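Local atomic coordinates of MW1564 protein (Staphylococcus aureus, PDB entry 3NTV), a protein that probably transfers a methyl group from S-adenosylmethionine to a hydroxyl group of a caffeoyl-CoA-like substrate. Residues I78-G83 against V98-R103; V55-L60 against I82-M87; L171-N176 against L225-K230; I148-A153 against D175-H180; V72-E77 against N139-D144. All blocks are in the same frame, centred on the assembly; numbering follows the deposited sequence. Where two conformers were deposited one is given.

Contact 1: I78-G83 against V98-R103. With SO4 (sulfate ion), chain C.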
# COMPACT_ATOMS: atom_id res chain seq x y z
N ILE A 78 10.42 8.33 13.98
CA ILE A 78 11.76 8.91 14.10
C ILE A 78 11.77 10.14 13.20
O ILE A 78 11.85 10.03 11.97
CB ILE A 78 12.89 7.90 13.76
CG1 ILE A 78 12.74 6.52 14.48
CG2 ILE A 78 14.26 8.56 13.99
CD1 ILE A 78 12.75 6.50 15.97
N GLY A 79 11.60 11.28 13.82
CA GLY A 79 11.61 12.55 13.11
C GLY A 79 10.24 13.09 12.80
O GLY A 79 9.27 12.35 12.62
N THR A 80 10.18 14.41 12.73
CA THR A 80 9.00 15.16 12.35
C THR A 80 9.38 16.56 11.92
O THR A 80 10.38 17.12 12.37
CB THR A 80 7.94 15.19 13.45
OG1 THR A 80 6.74 15.68 12.84
CG2 THR A 80 8.33 16.04 14.68
N ALA A 81 8.58 17.11 11.03
CA ALA A 81 8.77 18.47 10.60
C ALA A 81 7.88 19.37 11.47
O ALA A 81 8.39 20.26 12.15
CB ALA A 81 8.41 18.59 9.14
N ILE A 82 6.56 19.11 11.50
CA ILE A 82 5.63 19.95 12.28
C ILE A 82 4.61 19.15 13.13
O ILE A 82 3.65 19.74 13.60
CB ILE A 82 4.90 20.96 11.34
CG1 ILE A 82 4.00 20.24 10.29
CG2 ILE A 82 5.88 21.96 10.72
CD1 ILE A 82 3.12 21.15 9.36
N GLY A 83 4.81 17.84 13.27
CA GLY A 83 3.87 16.98 14.00
C GLY A 83 2.68 16.56 13.16
O GLY A 83 1.71 15.99 13.68
N VAL A 98 1.29 8.17 20.07
CA VAL A 98 2.43 8.34 19.18
C VAL A 98 3.58 8.93 19.99
O VAL A 98 3.41 9.96 20.66
CB VAL A 98 2.11 9.27 17.98
CG1 VAL A 98 3.32 9.38 17.04
CG2 VAL A 98 0.87 8.80 17.21
N THR A 99 4.75 8.29 19.92
CA THR A 99 5.99 8.82 20.46
C THR A 99 6.79 9.28 19.23
O THR A 99 7.01 8.47 18.30
CB THR A 99 6.76 7.79 21.29
OG1 THR A 99 6.07 7.60 22.52
CG2 THR A 99 8.17 8.29 21.66
N THR A 100 7.19 10.56 19.22
CA THR A 100 7.97 11.13 18.11
C THR A 100 9.29 11.68 18.61
O THR A 100 9.31 12.53 19.51
CB THR A 100 7.16 12.22 17.35
OG1 THR A 100 5.86 11.74 17.06
CG2 THR A 100 7.82 12.62 16.05
N ILE A 101 10.40 11.20 18.03
CA ILE A 101 11.75 11.67 18.39
C ILE A 101 12.14 12.73 17.38
O ILE A 101 12.08 12.47 16.16
CB ILE A 101 12.78 10.51 18.43
CG1 ILE A 101 12.33 9.38 19.39
CG2 ILE A 101 14.22 11.03 18.74
CD1 ILE A 101 13.17 8.05 19.27
N GLU A 102 12.62 13.88 17.86
CA GLU A 102 13.08 14.94 16.98
C GLU A 102 14.20 15.73 17.64
O GLU A 102 14.10 16.09 18.81
CB GLU A 102 11.91 15.86 16.55
CG GLU A 102 12.29 16.92 15.50
CD GLU A 102 13.12 16.48 14.30
OE1 GLU A 102 12.73 15.50 13.63
OE2 GLU A 102 14.16 17.12 14.04
N ARG A 103 15.27 15.99 16.87
CA ARG A 103 16.39 16.75 17.42
C ARG A 103 16.38 18.23 17.07
O ARG A 103 17.00 19.02 17.79
CB ARG A 103 17.73 16.10 17.03
CG ARG A 103 18.09 16.17 15.55
CD ARG A 103 19.56 15.86 15.38
NE ARG A 103 20.03 16.16 14.03
CZ ARG A 103 21.31 16.23 13.68
NH1 ARG A 103 22.26 16.03 14.58
NH2 ARG A 103 21.64 16.51 12.43
S SO4 C . 5.47 15.45 9.54
O1 SO4 C . 4.98 14.47 10.53
O2 SO4 C . 5.19 16.78 10.05
O3 SO4 C . 6.94 15.27 9.38
O4 SO4 C . 4.84 15.14 8.24

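Contact 2: V55-L60 against I82-M87. With SO4 (sulfate ion), chain C.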
# COMPACT_ATOMS: atom_id res chain seq x y z
N VAL A 55 5.04 14.51 5.21
CA VAL A 55 4.74 13.22 4.57
C VAL A 55 3.75 13.46 3.41
O VAL A 55 2.82 14.26 3.56
CB VAL A 55 4.17 12.23 5.63
CG1 VAL A 55 3.80 10.89 5.00
CG2 VAL A 55 5.17 12.03 6.77
N ASP A 56 3.93 12.77 2.27
CA ASP A 56 3.01 12.95 1.15
C ASP A 56 1.63 12.39 1.45
O ASP A 56 1.48 11.43 2.22
CB ASP A 56 3.58 12.39 -0.14
CG ASP A 56 4.77 13.19 -0.63
OD1 ASP A 56 4.57 14.37 -1.00
OD2 ASP A 56 5.90 12.69 -0.56
N ARG A 57 0.61 13.03 0.88
CA ARG A 57 -0.77 12.66 1.13
C ARG A 57 -1.13 11.20 0.87
O ARG A 57 -1.76 10.57 1.72
CB ARG A 57 -1.73 13.59 0.37
CG ARG A 57 -3.21 13.29 0.64
CD ARG A 57 -3.60 13.58 2.10
NE ARG A 57 -4.97 13.16 2.39
CZ ARG A 57 -6.05 13.91 2.23
NH1 ARG A 57 -5.93 15.15 1.76
NH2 ARG A 57 -7.25 13.43 2.51
N LEU A 58 -0.78 10.66 -0.31
CA LEU A 58 -1.17 9.28 -0.60
C LEU A 58 -0.43 8.29 0.28
O LEU A 58 -1.01 7.30 0.72
CB LEU A 58 -1.02 8.95 -2.10
CG LEU A 58 -1.91 9.80 -3.03
CD1 LEU A 58 -1.70 9.42 -4.49
CD2 LEU A 58 -3.40 9.68 -2.68
N THR A 59 0.83 8.60 0.60
CA THR A 59 1.63 7.76 1.52
C THR A 59 0.97 7.77 2.91
O THR A 59 0.78 6.73 3.53
CB THR A 59 3.05 8.35 1.64
OG1 THR A 59 3.72 8.10 0.38
CG2 THR A 59 3.85 7.73 2.79
N LEU A 60 0.63 8.96 3.40
CA LEU A 60 -0.02 9.09 4.70
C LEU A 60 -1.32 8.32 4.73
O LEU A 60 -1.57 7.60 5.69
CB LEU A 60 -0.28 10.57 5.03
CG LEU A 60 -1.08 10.77 6.30
CD1 LEU A 60 -0.16 10.78 7.51
CD2 LEU A 60 -1.95 11.99 6.18
N ILE A 82 6.56 19.11 11.50
CA ILE A 82 5.63 19.95 12.28
C ILE A 82 4.61 19.15 13.13
O ILE A 82 3.65 19.74 13.60
CB ILE A 82 4.90 20.96 11.34
CG1 ILE A 82 4.00 20.24 10.29
CG2 ILE A 82 5.88 21.96 10.72
CD1 ILE A 82 3.12 21.15 9.36
N GLY A 83 4.81 17.84 13.27
CA GLY A 83 3.87 16.98 14.00
C GLY A 83 2.68 16.56 13.16
O GLY A 83 1.71 15.99 13.68
N TYR A 84 2.74 16.82 11.85
CA TYR A 84 1.63 16.50 10.95
C TYR A 84 1.29 15.01 10.93
O TYR A 84 0.14 14.63 11.16
CB TYR A 84 1.93 17.07 9.55
CG TYR A 84 0.98 16.61 8.47
CD1 TYR A 84 -0.21 17.27 8.24
CD2 TYR A 84 1.31 15.54 7.65
CE1 TYR A 84 -1.08 16.86 7.22
CE2 TYR A 84 0.46 15.12 6.63
CZ TYR A 84 -0.74 15.78 6.42
OH TYR A 84 -1.55 15.37 5.40
N SER A 85 2.30 14.13 10.71
CA SER A 85 1.96 12.71 10.67
C SER A 85 1.49 12.20 12.02
O SER A 85 0.55 11.40 12.05
CB SER A 85 3.11 11.86 10.14
OG SER A 85 4.23 12.03 11.00
N SER A 86 2.12 12.69 13.12
CA SER A 86 1.77 12.30 14.50
C SER A 86 0.30 12.56 14.77
O SER A 86 -0.42 11.69 15.23
CB SER A 86 2.60 13.09 15.51
OG SER A 86 3.98 13.02 15.22
N MSE A 87 -0.16 13.78 14.44
CA MSE A 87 -1.56 14.15 14.67
C MSE A 87 -2.51 13.41 13.74
O MSE A 87 -3.57 12.99 14.17
CB MSE A 87 -1.75 15.65 14.56
CG MSE A 87 -0.98 16.40 15.64
SE MSE A 87 -1.29 18.32 15.56
CE MSE A 87 -0.47 18.65 13.90
S SO4 C . 5.47 15.45 9.54
O1 SO4 C . 4.98 14.47 10.53
O2 SO4 C . 5.19 16.78 10.05
O3 SO4 C . 6.94 15.27 9.38
O4 SO4 C . 4.84 15.14 8.24

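Contact 3: L171-N176 against L225-K230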
# COMPACT_ATOMS: atom_id res chain seq x y z
N LEU A 171 4.83 -3.57 12.54
CA LEU A 171 5.29 -3.04 11.26
C LEU A 171 6.38 -2.01 11.36
O LEU A 171 6.31 -1.12 12.21
CB LEU A 171 4.11 -2.33 10.52
CG LEU A 171 2.80 -3.10 10.35
CD1 LEU A 171 1.75 -2.20 9.68
CD2 LEU A 171 3.02 -4.37 9.51
N VAL A 172 7.33 -2.05 10.41
CA VAL A 172 8.29 -0.96 10.21
C VAL A 172 7.89 -0.35 8.87
O VAL A 172 7.88 -1.06 7.84
CB VAL A 172 9.79 -1.34 10.20
CG1 VAL A 172 10.66 -0.07 10.06
CG2 VAL A 172 10.16 -2.09 11.47
N ILE A 173 7.53 0.94 8.90
CA ILE A 173 7.19 1.68 7.68
C ILE A 173 8.37 2.60 7.37
O ILE A 173 8.73 3.46 8.19
CB ILE A 173 5.88 2.50 7.86
CG1 ILE A 173 4.67 1.61 8.31
CG2 ILE A 173 5.57 3.28 6.56
CD1 ILE A 173 4.44 0.40 7.48
N THR A 174 9.01 2.40 6.22
CA THR A 174 10.15 3.25 5.84
C THR A 174 9.75 4.14 4.68
O THR A 174 9.43 3.63 3.58
CB THR A 174 11.43 2.46 5.49
OG1 THR A 174 11.73 1.48 6.49
CG2 THR A 174 12.63 3.39 5.34
N ASP A 175 9.80 5.45 4.89
CA ASP A 175 9.54 6.43 3.84
C ASP A 175 10.84 6.76 3.11
O ASP A 175 11.93 6.53 3.64
CB ASP A 175 8.93 7.71 4.42
CG ASP A 175 8.18 8.57 3.42
OD1 ASP A 175 7.98 8.12 2.26
OD2 ASP A 175 7.83 9.71 3.77
N ASN A 176 10.70 7.32 1.90
CA ASN A 176 11.82 7.84 1.13
C ASN A 176 12.83 6.79 0.68
O ASN A 176 14.01 7.09 0.56
CB ASN A 176 12.47 9.01 1.89
CG ASN A 176 13.06 10.09 1.03
OD1 ASN A 176 12.77 10.21 -0.17
ND2 ASN A 176 13.91 10.87 1.65
N LEU A 225 8.03 3.90 -0.64
CA LEU A 225 7.64 3.41 0.68
C LEU A 225 7.94 1.93 0.82
O LEU A 225 7.76 1.19 -0.14
CB LEU A 225 6.12 3.66 0.89
CG LEU A 225 5.58 3.48 2.32
CD1 LEU A 225 6.09 4.58 3.24
CD2 LEU A 225 4.06 3.50 2.33
N ALA A 226 8.45 1.52 1.98
CA ALA A 226 8.63 0.09 2.25
C ALA A 226 7.79 -0.24 3.46
O ALA A 226 7.64 0.59 4.38
CB ALA A 226 10.08 -0.27 2.49
N ILE A 227 7.24 -1.46 3.45
CA ILE A 227 6.46 -1.98 4.55
C ILE A 227 7.11 -3.28 4.96
O ILE A 227 7.24 -4.19 4.11
CB ILE A 227 4.98 -2.22 4.17
CG1 ILE A 227 4.29 -0.90 3.74
CG2 ILE A 227 4.20 -2.95 5.30
CD1 ILE A 227 2.92 -1.22 2.98
N SER A 228 7.50 -3.38 6.25
CA SER A 228 8.17 -4.56 6.80
C SER A 228 7.37 -5.12 7.95
O SER A 228 7.08 -4.42 8.90
CB SER A 228 9.58 -4.21 7.27
OG SER A 228 10.38 -3.63 6.26
N ILE A 229 7.06 -6.41 7.89
CA ILE A 229 6.34 -7.10 8.97
C ILE A 229 7.38 -7.86 9.78
O ILE A 229 8.10 -8.68 9.21
CB ILE A 229 5.27 -8.10 8.45
CG1 ILE A 229 4.23 -7.42 7.52
CG2 ILE A 229 4.57 -8.78 9.65
CD1 ILE A 229 3.22 -8.43 6.83
N LYS A 230 7.42 -7.64 11.10
CA LYS A 230 8.35 -8.36 11.98
C LYS A 230 7.87 -9.78 12.24
O LYS A 230 6.77 -9.99 12.75
CB LYS A 230 8.52 -7.60 13.29
CG LYS A 230 9.42 -8.28 14.32
CD LYS A 230 9.82 -7.30 15.40
CE LYS A 230 10.54 -8.00 16.54
NZ LYS A 230 11.02 -7.04 17.58
O HOH W 1 10.15 -0.78 6.12

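Contact 4: I148-A153 against D175-H180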
# COMPACT_ATOMS: atom_id res chain seq x y z
N ILE A 148 10.05 5.35 9.98
CA ILE A 148 11.40 5.90 9.73
C ILE A 148 11.51 6.47 8.31
O ILE A 148 10.79 6.05 7.41
CB ILE A 148 12.42 4.72 9.91
CG1 ILE A 148 12.48 4.24 11.36
CG2 ILE A 148 13.84 5.07 9.44
CD1 ILE A 148 13.12 2.75 11.44
N ASP A 149 12.44 7.41 8.10
CA ASP A 149 12.79 7.95 6.79
C ASP A 149 14.16 7.35 6.45
O ASP A 149 15.11 7.53 7.22
CB ASP A 149 12.82 9.47 6.82
CG ASP A 149 13.15 10.19 5.52
OD1 ASP A 149 14.08 9.74 4.80
OD2 ASP A 149 12.53 11.24 5.25
N ALA A 150 14.28 6.60 5.33
CA ALA A 150 15.54 5.93 4.97
C ALA A 150 16.73 6.89 4.82
O ALA A 150 17.87 6.47 4.98
CB ALA A 150 15.38 5.16 3.68
N ALA A 151 16.46 8.13 4.47
CA ALA A 151 17.51 9.12 4.21
C ALA A 151 17.92 9.96 5.42
O ALA A 151 18.93 10.66 5.35
CB ALA A 151 17.08 10.02 3.08
N LYS A 152 17.14 9.90 6.52
CA LYS A 152 17.37 10.69 7.73
C LYS A 152 18.45 10.13 8.63
O LYS A 152 18.26 9.09 9.28
CB LYS A 152 16.06 10.92 8.51
CG LYS A 152 15.16 12.02 7.96
CD LYS A 152 14.00 12.32 8.94
CE LYS A 152 12.81 12.96 8.25
NZ LYS A 152 11.64 13.05 9.16
N ALA A 153 19.59 10.84 8.71
CA ALA A 153 20.68 10.44 9.59
C ALA A 153 21.07 8.95 9.50
O ALA A 153 21.16 8.42 8.39
CB ALA A 153 20.39 10.89 11.04
N ASP A 175 9.80 5.45 4.89
CA ASP A 175 9.54 6.43 3.84
C ASP A 175 10.84 6.76 3.11
O ASP A 175 11.93 6.53 3.64
CB ASP A 175 8.93 7.71 4.42
CG ASP A 175 8.18 8.57 3.42
OD1 ASP A 175 7.98 8.12 2.26
OD2 ASP A 175 7.83 9.71 3.77
N ASN A 176 10.70 7.32 1.90
CA ASN A 176 11.82 7.84 1.13
C ASN A 176 12.83 6.79 0.68
O ASN A 176 14.01 7.09 0.56
CB ASN A 176 12.47 9.01 1.89
CG ASN A 176 13.06 10.09 1.03
OD1 ASN A 176 12.77 10.21 -0.17
ND2 ASN A 176 13.91 10.87 1.65
N VAL A 177 12.34 5.59 0.36
CA VAL A 177 13.20 4.49 -0.12
C VAL A 177 13.66 4.69 -1.58
O VAL A 177 14.52 3.96 -2.06
CB VAL A 177 12.68 3.07 0.20
CG1 VAL A 177 12.61 2.83 1.70
CG2 VAL A 177 11.32 2.82 -0.46
N LEU A 178 13.12 5.72 -2.26
CA LEU A 178 13.57 6.10 -3.61
C LEU A 178 14.31 7.45 -3.59
O LEU A 178 14.61 7.99 -4.65
CB LEU A 178 12.37 6.17 -4.60
CG LEU A 178 11.68 4.85 -4.97
CD1 LEU A 178 10.49 5.11 -5.86
CD2 LEU A 178 12.62 3.88 -5.69
N TYR A 179 14.64 7.99 -2.38
CA TYR A 179 15.25 9.31 -2.19
C TYR A 179 14.65 10.36 -3.13
O TYR A 179 15.31 10.86 -4.04
CB TYR A 179 16.81 9.36 -2.17
CG TYR A 179 17.30 10.68 -1.58
CD1 TYR A 179 17.94 11.62 -2.38
CD2 TYR A 179 16.94 11.05 -0.29
CE1 TYR A 179 18.27 12.89 -1.88
CE2 TYR A 179 17.27 12.31 0.22
CZ TYR A 179 17.95 13.22 -0.57
OH TYR A 179 18.29 14.44 -0.03
N HIS A 180 13.33 10.57 -3.00
CA HIS A 180 12.58 11.55 -3.79
C HIS A 180 12.56 11.25 -5.30
O HIS A 180 12.27 12.13 -6.10
CB HIS A 180 13.08 12.98 -3.49
CG HIS A 180 13.20 13.30 -2.03
ND1 HIS A 180 12.07 13.49 -1.24
CD2 HIS A 180 14.30 13.46 -1.27
CE1 HIS A 180 12.53 13.78 -0.04
NE2 HIS A 180 13.86 13.76 -0.00

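Contact 5: V72-E77 against N139-D144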
# COMPACT_ATOMS: atom_id res chain seq x y z
N VAL A 72 -3.46 -0.81 15.11
CA VAL A 72 -2.28 -0.20 15.70
C VAL A 72 -2.68 0.76 16.79
O VAL A 72 -3.55 1.61 16.59
CB VAL A 72 -1.45 0.49 14.58
CG1 VAL A 72 -0.39 1.44 15.15
CG2 VAL A 72 -0.81 -0.54 13.67
N LYS A 73 -2.04 0.63 17.96
CA LYS A 73 -2.31 1.50 19.09
C LYS A 73 -1.09 2.34 19.45
O LYS A 73 -1.26 3.51 19.78
CB LYS A 73 -2.77 0.69 20.32
CG LYS A 73 -4.08 -0.11 20.11
CD LYS A 73 -5.24 0.75 19.66
CE LYS A 73 -6.47 -0.10 19.42
NZ LYS A 73 -7.57 0.70 18.81
N ASN A 74 0.12 1.75 19.44
CA ASN A 74 1.33 2.47 19.86
C ASN A 74 2.25 2.62 18.69
O ASN A 74 2.70 1.63 18.12
CB ASN A 74 2.04 1.68 20.98
CG ASN A 74 1.34 1.70 22.32
OD1 ASN A 74 0.59 2.63 22.67
ND2 ASN A 74 1.69 0.74 23.16
N ILE A 75 2.56 3.89 18.35
CA ILE A 75 3.43 4.20 17.22
C ILE A 75 4.69 4.90 17.69
O ILE A 75 4.61 5.80 18.52
CB ILE A 75 2.68 5.08 16.18
CG1 ILE A 75 1.41 4.36 15.68
CG2 ILE A 75 3.56 5.49 15.00
CD1 ILE A 75 0.39 5.30 15.05
N LEU A 76 5.84 4.56 17.08
CA LEU A 76 7.10 5.26 17.33
C LEU A 76 7.53 5.86 16.01
O LEU A 76 7.66 5.12 15.02
CB LEU A 76 8.19 4.28 17.85
CG LEU A 76 9.60 4.89 18.04
CD1 LEU A 76 9.60 5.97 19.10
CD2 LEU A 76 10.59 3.79 18.46
N GLU A 77 7.75 7.17 15.97
CA GLU A 77 8.18 7.86 14.76
C GLU A 77 9.55 8.45 14.99
O GLU A 77 9.82 9.02 16.06
CB GLU A 77 7.26 9.03 14.39
CG GLU A 77 5.78 8.73 14.28
CD GLU A 77 5.02 9.99 13.90
OE1 GLU A 77 4.34 9.97 12.86
OE2 GLU A 77 5.18 11.01 14.60
N ASN A 139 11.52 3.33 25.76
CA ASN A 139 11.36 1.91 26.01
C ASN A 139 10.35 1.54 27.11
O ASN A 139 10.42 0.43 27.64
CB ASN A 139 12.71 1.25 26.25
CG ASN A 139 13.39 1.70 27.53
OD1 ASN A 139 13.02 2.70 28.15
ND2 ASN A 139 14.39 0.94 27.94
N ASP A 140 9.41 2.45 27.43
CA ASP A 140 8.36 2.22 28.42
C ASP A 140 7.13 1.55 27.76
O ASP A 140 6.15 1.26 28.43
CB ASP A 140 7.95 3.54 29.09
CG ASP A 140 7.52 4.65 28.13
OD1 ASP A 140 8.20 4.85 27.11
OD2 ASP A 140 6.49 5.31 28.41
N LYS A 141 7.17 1.36 26.44
CA LYS A 141 6.06 0.78 25.70
C LYS A 141 6.56 -0.24 24.72
O LYS A 141 7.73 -0.21 24.31
CB LYS A 141 5.36 1.88 24.88
CG LYS A 141 4.57 2.87 25.72
CD LYS A 141 4.21 4.10 24.92
CE LYS A 141 3.72 5.22 25.80
NZ LYS A 141 2.42 4.90 26.46
N VAL A 142 5.63 -1.12 24.29
CA VAL A 142 5.83 -2.07 23.20
C VAL A 142 5.07 -1.39 22.03
O VAL A 142 3.90 -1.03 22.18
CB VAL A 142 5.29 -3.50 23.50
CG1 VAL A 142 5.35 -4.39 22.25
CG2 VAL A 142 6.07 -4.14 24.64
N TYR A 143 5.76 -1.16 20.93
CA TYR A 143 5.15 -0.49 19.77
C TYR A 143 4.58 -1.47 18.76
O TYR A 143 5.04 -2.60 18.64
CB TYR A 143 6.16 0.47 19.10
CG TYR A 143 6.60 1.57 20.04
CD1 TYR A 143 5.83 2.73 20.21
CD2 TYR A 143 7.76 1.44 20.79
CE1 TYR A 143 6.18 3.69 21.16
CE2 TYR A 143 8.13 2.42 21.72
CZ TYR A 143 7.33 3.53 21.91
OH TYR A 143 7.71 4.49 22.82
N ASP A 144 3.51 -1.02 18.07
CA ASP A 144 2.85 -1.79 17.01
C ASP A 144 3.36 -1.38 15.63
O ASP A 144 3.21 -2.14 14.68
CB ASP A 144 1.35 -1.55 17.07
CG ASP A 144 0.75 -1.91 18.41
OD1 ASP A 144 1.17 -2.95 18.99
OD2 ASP A 144 -0.08 -1.13 18.91
O HOH W 2 0.44 3.66 25.11

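Contact 1: I78-G83 against V98-R103
I78 and I101 lie side by side and point the same way, with their CD1 atoms 3.7 Å apart, and here the contact is closely packed. They are neighbours in a parallel bridge, on the same face of the sheet, and helix 155-162 covers them through Y162. One residue on, G79 N donates to I101 O at 2.7 Å, a bond bent to 131° at the hydrogen. G79 runs past E102 with its CA 3.2 Å from OE1; its strongly positive phi would press any CB against the preceding carbonyl oxygen, which accounts for the glycine. T80 crosses T100 at about a right angle, T80 CB lying 3.7 Å from T100 CG2 in the conformer described. G79 and T80 belong to the E-x-G-x-x-x-G loop of class I Rossmann-like methyltransferases, running from E77 to G83, which in relatives wraps S-adenosylmethionine. E102, at the end of the second strand, occupies the place where such enzymes commonly carry an acidic residue for the ribose of that cofactor. Its CG is anti to the backbone N (chi1 -174°) and the chain then bends, bringing OE1 to T80 N at 2.9 Å. That N-H meets OE1 on the anti side, 24° out of the carboxylate plane. Beyond T80 the packing ends: A81, I82 and G83 continue the loop and turn round a sulfate, probably from the crystallisation liquor. A81 N donates to one sulfate oxygen, while T80 OG1 reaches another weakly and accepts from G83 N at 2.9 Å, an ST motif. Partly exposed E102 marks the outer side, with OE2 taken by N104 N.

Contact 2: V55-L60 against I82-M87
Oxygen O2 of a sulfate beside V55 and Y84 is gripped by two backbone N-H groups, I82 N at 3.1 Å and Y84 N at 3.0 Å. On the same ion, S85 N donates to O1 at 2.7 Å with an angle of 161°, and from the other segment V55 N donates to O4 at 3.1 Å. The anion, probably from the crystallisation liquor, therefore bridges the two segments, which share no direct hydrogen bond. G83 is the N-cap of helix 84-90, so the N-H groups of the first helical turn point at the ion, where the helix dipole would also be expected to favour negative charge. The apolar part lies beside it. Y84 CG is anti to the backbone N (chi1 170°), which carries the ring toward V55 and L60, with sulfate O4 near its plane at one edge. L60 CD2 comes obliquely to the far end of the ring, 3.5 Å from Y84 OH. The hydroxyl itself is hydrogen-bonded to E41 and R44. V55 CG2, in the conformer described, meets S85 CB at 4.0 Å. I82-S85 belong to the loop that in class I methyltransferases lies beside S-adenosylmethionine, so the sulfate probably sits near the cofactor site. Around it, helix 43-49 packs on R57 and I82, helix 105-117 lies against I82 and M87, and helix 22-33 covers L58, which also touches N220 of the second subunit.

Contact 3: L171-N176 against L225-K230
I173 CG2 meets L225 CD1 at 3.6 Å, and I173 CD1 rests 4.0 Å from I227 CG1, forming the apolar centre of an antiparallel strand pair. This pair is a signature of the class I methyltransferase sheet, of strand order 3-2-1-4-5-7-6, in which strand 225-230 runs against strand 170-175; the axes of 171-175 and 225-230 lie 164° apart. The I173 side chain has CG1 beside the backbone N and CG2 anti to it (chi1 -56°), which sends one branch to L225 and the other to I227. I173 and I227 lie side by side and point the same way, as do L171 and I229, whose CD2 and CG1 are 3.8 Å apart. This face is shut by helix 57-70 through I63, L62 and L66, and by M69 of the second subunit, which packs on L171 and I227. The backbones are held by two hydrogen-bonded pairs, V172 with S228 and T174 with A226, each making two bonds. V172 N to S228 O is 2.8 Å and in the carbonyl plane, whereas T174 N stands 26° out of the carbonyl plane of A226. The opposite face is more polar: T174 OG1 is bonded to Y204 OH and S228 OG to T216 OG1. One water ties that face together, 2.9 Å from V172 O, to which it donates, and 2.8 Å from T174 OG1, with S228 OG a further partner.

Contact 4: I148-A153 against D175-H180
The C-terminal ends of the parallel strands 143-149 and 170-175, where Rossmann-like folds place their active sites, meet here through D149, A150, D175 and N176. Two backbone bonds extend the sheet pairing: D175 N donates to I148 O at 2.8 Å, and A150 N donates to D175 O with an angle of 173°. Past them both segments leave the sheet in type I turns, D149 to K152 and N176 to Y179. D149 has CG anti to the backbone N (chi1 -180°), and its OD1 accepts from A151 N at 2.9 Å, an Asx turn that holds the carboxylate against its own loop. N176 ND2 reaches the same OD1 at 3.4 Å, a weak bond, the amide plane turned 87° from the carboxylate plane. At the other end of the amide, N176 OD1 accepts from H180 N at 2.9 Å and lies over the centre of the H180 ring, so both ends of the amide have a partner. Packing fills the side next to helix 192-209, where A151 CB approaches Y179 CD2 obliquely at 3.5 Å and A150 CB touches V177 CG1. D149 OD2 and D175 OD2 stand 5.2 Å apart. No metal is bound in this structure, so a role can only be inferred from family relatives, but with N176 close by the set resembles the Asp-Asp-Asn site that holds a divalent metal in caffeoyl-CoA O-methyltransferases.

Contact 5: V72-E77 against N139-D144
N74, D144 and Y143 have the most surface buried by this contact, and N74 and D144 grip each other in both directions. D144 N donates to N74 O at 2.8 Å in the carbonyl plane, while the D144 carboxylate folds back to the loop residue K73 and the start of the strand. Its OD2 accepts from K73 N at 2.8 Å and from N74 N at 2.9 Å, the two donors arriving from opposite faces of the carboxylate plane. The K73 bond lies on the anti side, whereas N74 N comes from above the plane. CG of D144, beside its own backbone N (chi1 -57°), turns the carboxylate to these amides. The N74 side-chain amide reaches the 139-144 backbone: ND2 donates to V142 O at 3.0 Å, with that oxygen nearly in the amide plane. OD1 of N74 takes a water that K141 NZ also binds, each at 2.7 Å. L76 CB sits over the centre of the Y143 ring, 3.8 Å from the centroid and 14° off the normal, a CH-pi contact. K141 CB, from the same segment as Y143, lies over the opposite face, toward the rim, and N74 O meets an edge in the ring plane. Strand 74-78 lies between strands 97-102 and 143-149 among the five parallel strands of the sheet, with Y143 on T99 of the former and helix 57-70 packing against V72 and I75.

From the N terminus, contact 2 closes the first loop, from 55-60 on helix 57-70 to 82-87 at the start of helix 84-90. Contact 5 opens inside it at 72-77 and closes at 139-144, so the two cross. Contact 1, from 78-83 to 98-103, is nested within contact 5 and shares I82, G83 and the sulfate with contact 2; E77 joins all three through T100 and S85. Contact 4 follows from 148-153 to 175-180; contact 3 opens on 171-176, where contact 4 closes, and runs to 225-230, with D175 and N176 shared. Contacts 1, 5, 4 and 3 all belong to one sheet, while contact 2 ties the helices beside the cofactor loop.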